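Local structure of probable branched-chain amino acid ABC transporter, amino acid binding protein (Thermus thermophilus, 3LKB) at residues Leu88-Glu96 against Glu109-Ile119; Val180-Leu191 against Pro210-Leu221. The protein probably serves as the substrate-binding component of an ABC transporter, capturing branched-chain amino acids such as valine for uptake. The protein carries 2 engineered substitutions. All coordinates share one frame; numbering follows the deposited sequence.

Two joints within one periplasmic binding protein chain of the leucine-binding family are described, one toward each end of a structure that holds its valine between them. Contact 1 secures the irregular loop 109-119 against helix 84-97, beside the small parallel sheet of strands 79-81 and 101-103. Contact 2 fastens the turn leading into helix 188-196 onto helix 208-220, which packs on the seven-stranded sheet. Their centres lie 35 Å apart and their nearest atoms about 17 Å, so they do not touch. Neither contact lines the valine pocket: the side chain of Leu110, which touches the pocket residue Ser105, is about 7 Å from the bound valine, and that of Pro210 about 10 Å.

Contact 1: residues Leu88-Glu96 against Glu109-Ile119; sequences LQLKPLIQE and ELIDPPNNDYI
Lys91 of helix 84-97 plugs its ammonium into the curled loop 109-119, which follows strand 101-103 in this α/β periplasmic binding protein fold. Three backbone carbonyls grip NZ: Asp112 O at 2.7 Å, Glu109 O at 2.8 Å and, more loosely, Pro114 O at 3.2 Å. A lysine suits the place because it has three N-H bonds to give and a chain long enough to reach the inside of the curl; a bend at chi3 (89°) swings the tip toward these oxygens. One turn along the helix, Gln95 uses both ends of its amide on Asp117, part of the type I beta turn from Asn116 to Ile119. OE1 accepts from Asp117 N (3.1 Å) on a lone pair, while NE2 donates to Asp117 OD2 at 2.9 Å, meeting it from above the carboxylate plane (42° out). These paired bonds fix the rotation of the amide, and a water ties the same OE1 to Asn115 O and Tyr118 N. Asn115, whose positive phi (62°) is readily tolerated by asparagine, lays its side chain across Pro92 and Gln95. Apolar side chains complete the contact: Ile94 slides past Tyr118, whose hydroxyl is hydrogen-bonded to Arg98, and Leu88 CD2 meets Leu110 CD2 at 3.8 Å. Nearer the backbone, the aliphatic part of Lys91 crosses Ile119 at about a right angle, Lys91 CG lying 3.6 Å from Ile119 CD1.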
loop_
_atom_site.group_PDB
_atom_site.type_symbol
_atom_site.label_atom_id
_atom_site.label_comp_id
_atom_site.label_asym_id
_atom_site.label_seq_id
_atom_site.Cartn_x
_atom_site.Cartn_y
_atom_site.Cartn_z
ATOM N N LEU A 88 -21.638 -6.192 4.064
ATOM C CA LEU A 88 -23.092 -6.070 3.731
ATOM C C LEU A 88 -23.555 -7.059 2.644
ATOM O O LEU A 88 -24.538 -7.755 2.815
ATOM C CB LEU A 88 -23.453 -4.649 3.337
ATOM C CG LEU A 88 -23.440 -3.758 4.596
ATOM C CD1 LEU A 88 -23.454 -2.256 4.265
ATOM C CD2 LEU A 88 -24.666 -4.126 5.442
ATOM N N GLN A 89 -22.790 -7.155 1.574
ATOM C CA GLN A 89 -23.097 -7.951 0.421
ATOM C C GLN A 89 -23.034 -9.450 0.743
ATOM O O GLN A 89 -23.852 -10.203 0.286
ATOM C CB GLN A 89 -22.038 -7.618 -0.648
ATOM C CG GLN A 89 -22.605 -7.496 -1.966
ATOM C CD GLN A 89 -21.623 -7.067 -3.059
ATOM O OE1 GLN A 89 -20.750 -7.844 -3.490
ATOM N NE2 GLN A 89 -21.825 -5.837 -3.561
ATOM N N LEU A 90 -22.023 -9.879 1.497
ATOM C CA LEU A 90 -21.887 -11.282 1.928
ATOM C C LEU A 90 -22.750 -11.756 3.095
ATOM O O LEU A 90 -22.737 -12.962 3.375
ATOM C CB LEU A 90 -20.434 -11.549 2.333
ATOM C CG LEU A 90 -19.492 -11.041 1.258
ATOM C CD1 LEU A 90 -18.133 -11.276 1.748
ATOM C CD2 LEU A 90 -19.748 -11.859 0.030
ATOM N N LYS A 91 -23.437 -10.852 3.807
ATOM C CA LYS A 91 -24.268 -11.274 4.966
ATOM C C LYS A 91 -25.191 -12.485 4.650
ATOM O O LYS A 91 -25.149 -13.499 5.366
ATOM C CB LYS A 91 -25.091 -10.115 5.567
ATOM C CG LYS A 91 -24.349 -9.164 6.521
ATOM C CD LYS A 91 -25.283 -8.034 7.021
ATOM C CE LYS A 91 -26.041 -8.460 8.324
ATOM N NZ LYS A 91 -27.008 -7.417 8.821
ATOM N N PRO A 92 -25.996 -12.420 3.564
ATOM C CA PRO A 92 -26.867 -13.606 3.274
ATOM C C PRO A 92 -26.091 -14.930 3.170
ATOM O O PRO A 92 -26.550 -15.964 3.659
ATOM C CB PRO A 92 -27.497 -13.255 1.899
ATOM C CG PRO A 92 -27.551 -11.746 1.916
ATOM C CD PRO A 92 -26.247 -11.312 2.615
ATOM N N LEU A 93 -24.930 -14.889 2.523
ATOM C CA LEU A 93 -24.124 -16.075 2.326
ATOM C C LEU A 93 -23.432 -16.503 3.639
ATOM O O LEU A 93 -23.343 -17.705 3.946
ATOM C CB LEU A 93 -23.120 -15.799 1.227
ATOM C CG LEU A 93 -22.227 -16.921 0.722
ATOM C CD1 LEU A 93 -23.083 -18.103 0.236
ATOM C CD2 LEU A 93 -21.404 -16.307 -0.430
ATOM N N ILE A 94 -22.965 -15.528 4.418
ATOM C CA ILE A 94 -22.363 -15.851 5.718
ATOM C C ILE A 94 -23.345 -16.604 6.623
ATOM O O ILE A 94 -23.015 -17.617 7.203
ATOM C CB ILE A 94 -21.827 -14.583 6.441
ATOM C CG1 ILE A 94 -20.704 -13.934 5.598
ATOM C CG2 ILE A 94 -21.371 -14.934 7.872
ATOM C CD1 ILE A 94 -20.053 -12.750 6.159
ATOM N N GLN A 95 -24.530 -16.029 6.760
ATOM C CA GLN A 95 -25.675 -16.625 7.416
ATOM C C GLN A 95 -25.975 -18.035 6.877
ATOM O O GLN A 95 -26.149 -18.976 7.675
ATOM C CB GLN A 95 -26.896 -15.694 7.257
ATOM C CG GLN A 95 -28.170 -16.131 8.017
ATOM C CD GLN A 95 -28.037 -15.983 9.531
ATOM O OE1 GLN A 95 -27.266 -15.129 10.037
ATOM N NE2 GLN A 95 -28.775 -16.830 10.273
ATOM N N GLU A 96 -26.035 -18.197 5.551
ATOM C CA GLU A 96 -26.421 -19.517 4.962
ATOM C C GLU A 96 -25.419 -20.580 5.328
ATOM O O GLU A 96 -25.774 -21.640 5.776
ATOM C CB GLU A 96 -26.563 -19.451 3.428
ATOM C CG GLU A 96 -26.724 -20.842 2.720
ATOM C CD GLU A 96 -26.772 -20.751 1.181
ATOM O OE1 GLU A 96 -27.430 -19.824 0.632
ATOM O OE2 GLU A 96 -26.129 -21.615 0.514
ATOM N N GLU A 109 -24.853 -2.052 11.458
ATOM C CA GLU A 109 -25.784 -2.733 10.572
ATOM C C GLU A 109 -25.395 -4.208 10.325
ATOM O O GLU A 109 -26.248 -5.072 10.048
ATOM C CB GLU A 109 -25.917 -1.915 9.256
ATOM C CG GLU A 109 -26.894 -2.469 8.211
ATOM C CD GLU A 109 -28.302 -2.714 8.780
ATOM O OE1 GLU A 109 -28.756 -1.913 9.668
ATOM O OE2 GLU A 109 -28.960 -3.692 8.330
ATOM N N LEU A 110 -24.104 -4.494 10.436
ATOM C CA LEU A 110 -23.605 -5.849 10.248
ATOM C C LEU A 110 -24.132 -6.833 11.271
ATOM O O LEU A 110 -24.308 -7.986 10.923
ATOM C CB LEU A 110 -22.075 -5.889 10.270
ATOM C CG LEU A 110 -21.345 -5.067 9.199
ATOM C CD1 LEU A 110 -19.815 -5.313 9.256
ATOM C CD2 LEU A 110 -21.919 -5.303 7.793
ATOM N N ILE A 111 -24.350 -6.396 12.513
ATOM C CA ILE A 111 -24.861 -7.284 13.559
ATOM C C ILE A 111 -26.369 -7.051 13.822
ATOM O O ILE A 111 -26.903 -7.553 14.786
ATOM C CB ILE A 111 -24.011 -7.266 14.870
ATOM C CG1 ILE A 111 -23.708 -5.859 15.353
ATOM C CG2 ILE A 111 -22.637 -7.899 14.636
ATOM C CD1 ILE A 111 -24.473 -5.386 16.466
ATOM N N ASP A 112 -27.026 -6.286 12.945
ATOM C CA ASP A 112 -28.481 -6.084 12.988
ATOM C C ASP A 112 -29.157 -7.038 12.013
ATOM O O ASP A 112 -28.526 -7.469 11.076
ATOM C CB ASP A 112 -28.855 -4.655 12.623
ATOM C CG ASP A 112 -28.615 -3.669 13.765
ATOM O OD1 ASP A 112 -28.266 -4.065 14.917
ATOM O OD2 ASP A 112 -28.766 -2.465 13.481
ATOM N N PRO A 113 -30.413 -7.424 12.291
ATOM C CA PRO A 113 -31.161 -8.400 11.482
ATOM C C PRO A 113 -31.480 -7.834 10.132
ATOM O O PRO A 113 -31.530 -6.617 9.984
ATOM C CB PRO A 113 -32.465 -8.593 12.260
ATOM C CG PRO A 113 -32.458 -7.507 13.298
ATOM C CD PRO A 113 -31.062 -7.188 13.595
ATOM N N PRO A 114 -31.659 -8.700 9.127
ATOM C CA PRO A 114 -31.532 -10.185 9.195
ATOM C C PRO A 114 -30.067 -10.599 8.998
ATOM O O PRO A 114 -29.212 -9.724 8.851
ATOM C CB PRO A 114 -32.351 -10.647 7.987
ATOM C CG PRO A 114 -32.154 -9.559 6.963
ATOM C CD PRO A 114 -31.922 -8.228 7.746
ATOM N N ASN A 115 -29.807 -11.912 8.988
ATOM C CA ASN A 115 -28.536 -12.511 8.569
ATOM C C ASN A 115 -27.350 -12.090 9.442
ATOM O O ASN A 115 -26.238 -11.910 8.963
ATOM C CB ASN A 115 -28.256 -12.237 7.068
ATOM C CG ASN A 115 -29.330 -12.818 6.143
ATOM O OD1 ASN A 115 -29.852 -13.902 6.396
ATOM N ND2 ASN A 115 -29.654 -12.093 5.056
ATOM N N ASN A 116 -27.621 -11.953 10.729
ATOM C CA ASN A 116 -26.675 -11.427 11.706
ATOM C C ASN A 116 -26.208 -12.430 12.787
ATOM O O ASN A 116 -25.451 -12.060 13.681
ATOM C CB ASN A 116 -27.290 -10.194 12.387
ATOM C CG ASN A 116 -28.534 -10.531 13.240
ATOM O OD1 ASN A 116 -28.709 -9.986 14.330
ATOM N ND2 ASN A 116 -29.406 -11.396 12.731
ATOM N N ASP A 117 -26.613 -13.697 12.700
ATOM C CA ASP A 117 -26.267 -14.621 13.771
ATOM C C ASP A 117 -24.757 -14.927 13.896
ATOM O O ASP A 117 -24.274 -15.263 14.998
ATOM C CB ASP A 117 -27.057 -15.912 13.636
ATOM C CG ASP A 117 -28.579 -15.722 13.774
ATOM O OD1 ASP A 117 -29.059 -14.833 14.552
ATOM O OD2 ASP A 117 -29.300 -16.512 13.091
ATOM N N TYR A 118 -24.018 -14.771 12.792
ATOM C CA TYR A 118 -22.590 -15.176 12.742
ATOM C C TYR A 118 -21.538 -14.075 12.606
ATOM O O TYR A 118 -20.383 -14.366 12.330
ATOM C CB TYR A 118 -22.371 -16.196 11.625
ATOM C CG TYR A 118 -23.244 -17.386 11.846
ATOM C CD1 TYR A 118 -24.462 -17.507 11.167
ATOM C CD2 TYR A 118 -22.914 -18.336 12.817
ATOM C CE1 TYR A 118 -25.288 -18.563 11.404
ATOM C CE2 TYR A 118 -23.728 -19.397 13.089
ATOM C CZ TYR A 118 -24.921 -19.514 12.360
ATOM O OH TYR A 118 -25.745 -20.592 12.565
ATOM N N ILE A 119 -21.918 -12.817 12.817
ATOM C CA ILE A 119 -20.972 -11.725 12.615
ATOM C C ILE A 119 -20.627 -11.111 13.940
ATOM O O ILE A 119 -21.532 -10.748 14.700
ATOM C CB ILE A 119 -21.612 -10.693 11.712
ATOM C CG1 ILE A 119 -21.912 -11.372 10.352
ATOM C CG2 ILE A 119 -20.733 -9.414 11.639
ATOM C CD1 ILE A 119 -22.731 -10.528 9.411
HETATM O O HOH W 1 -24.619 -14.063 9.971
#

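Contact 2: residues Val180-Leu191 against Pro210-Leu221; sequences VGSGNLDNTALL and PVANILKDAKRL
In the α/β domain built on the seven-stranded sheet, the turn between strand 173-179 and helix 188-196 is bonded to helix 208-220 through three asparagines and an aspartate: Asn184 and Asn187 of the turn, Asn213 and Asp217 of the helix. Asn184, the centre of an inverse gamma turn, works with both ends of its amide: ND2 donates to Pro210 O (2.9 Å) on a lone pair, and OD1 accepts from Asn213 ND2 at 2.7 Å in a nearly straight bond (170°), although that donor stands above the plane of the acceptor amide. A chi1 of 61°, which sets CG between the backbone N and carbonyl carbon, directs this amide at the helix. With an alanine here, Asn213 ND2 would probably lose its acceptor and Asn187 OD1 its donor, and the turn would be less firmly held to the helix. Asn187 seizes Asp217 twice, its backbone N (3.0 Å) and its ND2 (2.9 Å) reaching OD2 from opposite faces of the carboxylate plane. Asparagine fits because the same ND2 also donates to the backbone Asn184 O, while OD1 receives Asn184 ND2, so Asn187 holds both the main chain and the side chain of Asn184. Apolar contacts flank the network: Leu191 rests on Ile214 and Ala218, and Leu185 packs on Ala240 of the second subunit. At the other end the ring of Pro210 abuts the backbone of the turn, Pro210 CG lying 3.6 Å from Gly181 O.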
loop_
_atom_site.group_PDB
_atom_site.type_symbol
_atom_site.label_atom_id
_atom_site.label_comp_id
_atom_site.label_asym_id
_atom_site.label_seq_id
_atom_site.Cartn_x
_atom_site.Cartn_y
_atom_site.Cartn_z
ATOM N N VAL A 180 -15.842 12.972 0.950
ATOM C CA VAL A 180 -14.489 13.235 0.485
ATOM C C VAL A 180 -13.609 11.986 0.532
ATOM O O VAL A 180 -13.416 11.401 1.549
ATOM C CB VAL A 180 -13.797 14.398 1.265
ATOM C CG1 VAL A 180 -12.468 14.712 0.763
ATOM C CG2 VAL A 180 -14.631 15.584 1.347
ATOM N N GLY A 181 -13.069 11.608 -0.614
ATOM C CA GLY A 181 -12.178 10.478 -0.745
ATOM C C GLY A 181 -10.711 10.766 -0.851
ATOM O O GLY A 181 -10.295 11.846 -0.633
ATOM N N SER A 182 -9.920 9.778 -1.189
ATOM C CA SER A 182 -8.493 10.005 -1.255
ATOM C C SER A 182 -8.187 10.807 -2.530
ATOM O O SER A 182 -8.986 10.804 -3.463
ATOM C CB SER A 182 -7.755 8.664 -1.226
ATOM O OG SER A 182 -8.219 7.878 -2.335
ATOM N N GLY A 183 -7.074 11.520 -2.552
ATOM C CA GLY A 183 -6.799 12.385 -3.678
ATOM C C GLY A 183 -7.401 13.766 -3.511
ATOM O O GLY A 183 -7.429 14.535 -4.469
ATOM N N ASN A 184 -7.894 14.083 -2.302
ATOM C CA ASN A 184 -8.411 15.420 -1.995
ATOM C C ASN A 184 -7.286 16.439 -1.747
ATOM O O ASN A 184 -7.060 16.936 -0.647
ATOM C CB ASN A 184 -9.351 15.337 -0.796
ATOM C CG ASN A 184 -8.649 14.808 0.485
ATOM O OD1 ASN A 184 -7.765 13.954 0.433
ATOM N ND2 ASN A 184 -9.045 15.328 1.607
ATOM N N LEU A 185 -6.560 16.753 -2.808
ATOM C CA LEU A 185 -5.409 17.685 -2.737
ATOM C C LEU A 185 -5.776 19.106 -2.275
ATOM O O LEU A 185 -4.948 19.826 -1.703
ATOM C CB LEU A 185 -4.720 17.740 -4.103
ATOM C CG LEU A 185 -3.588 16.733 -4.348
ATOM C CD1 LEU A 185 -3.702 15.451 -3.527
ATOM C CD2 LEU A 185 -3.414 16.452 -5.849
ATOM N N ASP A 186 -7.010 19.508 -2.544
ATOM C CA ASP A 186 -7.417 20.869 -2.261
ATOM C C ASP A 186 -8.879 20.948 -1.811
ATOM O O ASP A 186 -9.787 20.767 -2.565
ATOM C CB ASP A 186 -7.138 21.793 -3.461
ATOM C CG ASP A 186 -7.502 23.247 -3.172
ATOM O OD1 ASP A 186 -7.252 23.703 -2.031
ATOM O OD2 ASP A 186 -8.071 23.907 -4.081
ATOM N N ASN A 187 -9.035 21.231 -0.537
ATOM C CA ASN A 187 -10.276 21.199 0.198
ATOM C C ASN A 187 -10.695 22.605 0.555
ATOM O O ASN A 187 -11.622 22.777 1.326
ATOM C CB ASN A 187 -10.007 20.421 1.483
ATOM C CG ASN A 187 -9.444 19.040 1.200
ATOM O OD1 ASN A 187 -10.195 18.133 0.885
ATOM N ND2 ASN A 187 -8.122 18.883 1.282
ATOM N N THR A 188 -9.980 23.605 0.014
ATOM C CA THR A 188 -10.338 25.048 0.141
ATOM C C THR A 188 -11.823 25.335 -0.028
ATOM O O THR A 188 -12.443 25.866 0.887
ATOM C CB THR A 188 -9.515 25.953 -0.807
ATOM O OG1 THR A 188 -8.135 25.849 -0.461
ATOM C CG2 THR A 188 -9.889 27.413 -0.614
ATOM N N ALA A 189 -12.390 24.982 -1.178
ATOM C CA ALA A 189 -13.798 25.235 -1.403
ATOM C C ALA A 189 -14.700 24.637 -0.299
ATOM O O ALA A 189 -15.670 25.251 0.154
ATOM C CB ALA A 189 -14.235 24.725 -2.803
ATOM N N LEU A 190 -14.393 23.425 0.125
ATOM C CA LEU A 190 -15.272 22.755 1.040
ATOM C C LEU A 190 -15.162 23.447 2.379
ATOM O O LEU A 190 -16.150 23.752 3.010
ATOM C CB LEU A 190 -14.900 21.282 1.149
ATOM C CG LEU A 190 -15.413 20.556 2.367
ATOM C CD1 LEU A 190 -16.881 20.274 2.120
ATOM C CD2 LEU A 190 -14.644 19.291 2.497
ATOM N N LEU A 191 -13.944 23.715 2.796
ATOM C CA LEU A 191 -13.729 24.410 4.051
ATOM C C LEU A 191 -14.339 25.836 4.070
ATOM O O LEU A 191 -14.934 26.247 5.080
ATOM C CB LEU A 191 -12.237 24.391 4.420
ATOM C CG LEU A 191 -11.653 23.019 4.795
ATOM C CD1 LEU A 191 -10.154 23.005 4.688
ATOM C CD2 LEU A 191 -12.085 22.538 6.199
ATOM N N PRO A 210 -7.316 11.205 3.602
ATOM C CA PRO A 210 -8.228 12.357 3.336
ATOM C C PRO A 210 -8.384 13.344 4.510
ATOM O O PRO A 210 -8.459 14.588 4.313
ATOM C CB PRO A 210 -9.560 11.681 3.015
ATOM C CG PRO A 210 -9.096 10.277 2.410
ATOM C CD PRO A 210 -7.949 9.901 3.337
ATOM N N VAL A 211 -8.429 12.813 5.728
ATOM C CA VAL A 211 -8.559 13.687 6.895
ATOM C C VAL A 211 -7.330 14.608 7.039
ATOM O O VAL A 211 -7.487 15.820 7.204
ATOM C CB VAL A 211 -8.834 12.897 8.207
ATOM C CG1 VAL A 211 -8.844 13.858 9.443
ATOM C CG2 VAL A 211 -10.146 12.177 8.106
ATOM N N ALA A 212 -6.131 14.028 6.941
ATOM C CA ALA A 212 -4.882 14.775 6.999
ATOM C C ALA A 212 -4.850 15.931 5.992
ATOM O O ALA A 212 -4.397 17.081 6.311
ATOM C CB ALA A 212 -3.703 13.823 6.760
ATOM N N ASN A 213 -5.301 15.649 4.774
ATOM C CA ASN A 213 -5.342 16.688 3.754
ATOM C C ASN A 213 -6.258 17.860 4.134
ATOM O O ASN A 213 -5.929 19.051 3.926
ATOM C CB ASN A 213 -5.775 16.082 2.418
ATOM C CG ASN A 213 -4.700 15.194 1.821
ATOM O OD1 ASN A 213 -3.495 15.419 2.042
ATOM N ND2 ASN A 213 -5.128 14.161 1.075
ATOM N N ILE A 214 -7.425 17.521 4.667
ATOM C CA ILE A 214 -8.348 18.539 5.130
ATOM C C ILE A 214 -7.703 19.390 6.257
ATOM O O ILE A 214 -7.784 20.616 6.201
ATOM C CB ILE A 214 -9.697 17.912 5.549
ATOM C CG1 ILE A 214 -10.465 17.478 4.299
ATOM C CG2 ILE A 214 -10.512 18.903 6.372
ATOM C CD1 ILE A 214 -11.608 16.540 4.569
ATOM N N LEU A 215 -7.045 18.754 7.237
ATOM C CA LEU A 215 -6.421 19.471 8.359
ATOM C C LEU A 215 -5.307 20.376 7.886
ATOM O O LEU A 215 -5.192 21.495 8.338
ATOM C CB LEU A 215 -5.817 18.485 9.395
ATOM C CG LEU A 215 -6.746 17.416 9.961
ATOM C CD1 LEU A 215 -6.040 16.453 10.956
ATOM C CD2 LEU A 215 -7.974 18.053 10.543
ATOM N N LYS A 216 -4.478 19.872 6.974
ATOM C CA LYS A 216 -3.412 20.672 6.396
ATOM C C LYS A 216 -3.976 21.942 5.782
ATOM O O LYS A 216 -3.490 23.015 6.034
ATOM C CB LYS A 216 -2.614 19.843 5.380
ATOM C CG LYS A 216 -1.488 19.093 6.077
ATOM C CD LYS A 216 -1.214 17.751 5.529
ATOM C CE LYS A 216 -0.289 17.759 4.329
ATOM N NZ LYS A 216 -0.027 16.302 3.938
ATOM N N ASP A 217 -5.032 21.813 5.000
ATOM C CA ASP A 217 -5.659 22.981 4.405
ATOM C C ASP A 217 -6.304 23.887 5.474
ATOM O O ASP A 217 -6.112 25.100 5.427
ATOM C CB ASP A 217 -6.668 22.529 3.357
ATOM C CG ASP A 217 -5.997 22.107 2.060
ATOM O OD1 ASP A 217 -4.837 22.545 1.815
ATOM O OD2 ASP A 217 -6.626 21.327 1.294
ATOM N N ALA A 218 -7.011 23.291 6.448
ATOM C CA ALA A 218 -7.573 24.042 7.581
ATOM C C ALA A 218 -6.554 24.935 8.293
ATOM O O ALA A 218 -6.791 26.130 8.513
ATOM C CB ALA A 218 -8.215 23.114 8.566
ATOM N N LYS A 219 -5.425 24.341 8.637
ATOM C CA LYS A 219 -4.301 25.068 9.211
ATOM C C LYS A 219 -3.852 26.235 8.286
ATOM O O LYS A 219 -3.838 27.395 8.706
ATOM C CB LYS A 219 -3.166 24.073 9.490
ATOM C CG LYS A 219 -2.069 24.590 10.366
ATOM C CD LYS A 219 -0.839 23.676 10.324
ATOM C CE LYS A 219 0.455 24.418 10.783
ATOM N NZ LYS A 219 0.317 24.761 12.238
ATOM N N ARG A 220 -3.551 25.910 7.025
ATOM C CA ARG A 220 -3.108 26.853 6.007
ATOM C C ARG A 220 -4.012 28.080 5.989
ATOM O O ARG A 220 -3.528 29.215 5.978
ATOM C CB ARG A 220 -3.184 26.184 4.632
ATOM C CG ARG A 220 -2.013 26.432 3.704
ATOM C CD ARG A 220 -0.746 25.675 4.233
ATOM N NE ARG A 220 0.508 26.355 3.858
ATOM C CZ ARG A 220 1.014 27.453 4.449
ATOM N NH1 ARG A 220 0.413 28.028 5.490
ATOM N NH2 ARG A 220 2.139 27.991 3.988
ATOM N N LEU A 221 -5.324 27.844 5.985
ATOM C CA LEU A 221 -6.289 28.931 5.922
ATOM C C LEU A 221 -6.559 29.648 7.255
ATOM O O LEU A 221 -7.313 30.638 7.285
ATOM C CB LEU A 221 -7.614 28.431 5.343
ATOM C CG LEU A 221 -7.504 27.876 3.927
ATOM C CD1 LEU A 221 -8.601 26.898 3.700
ATOM C CD2 LEU A 221 -7.513 29.018 2.898
#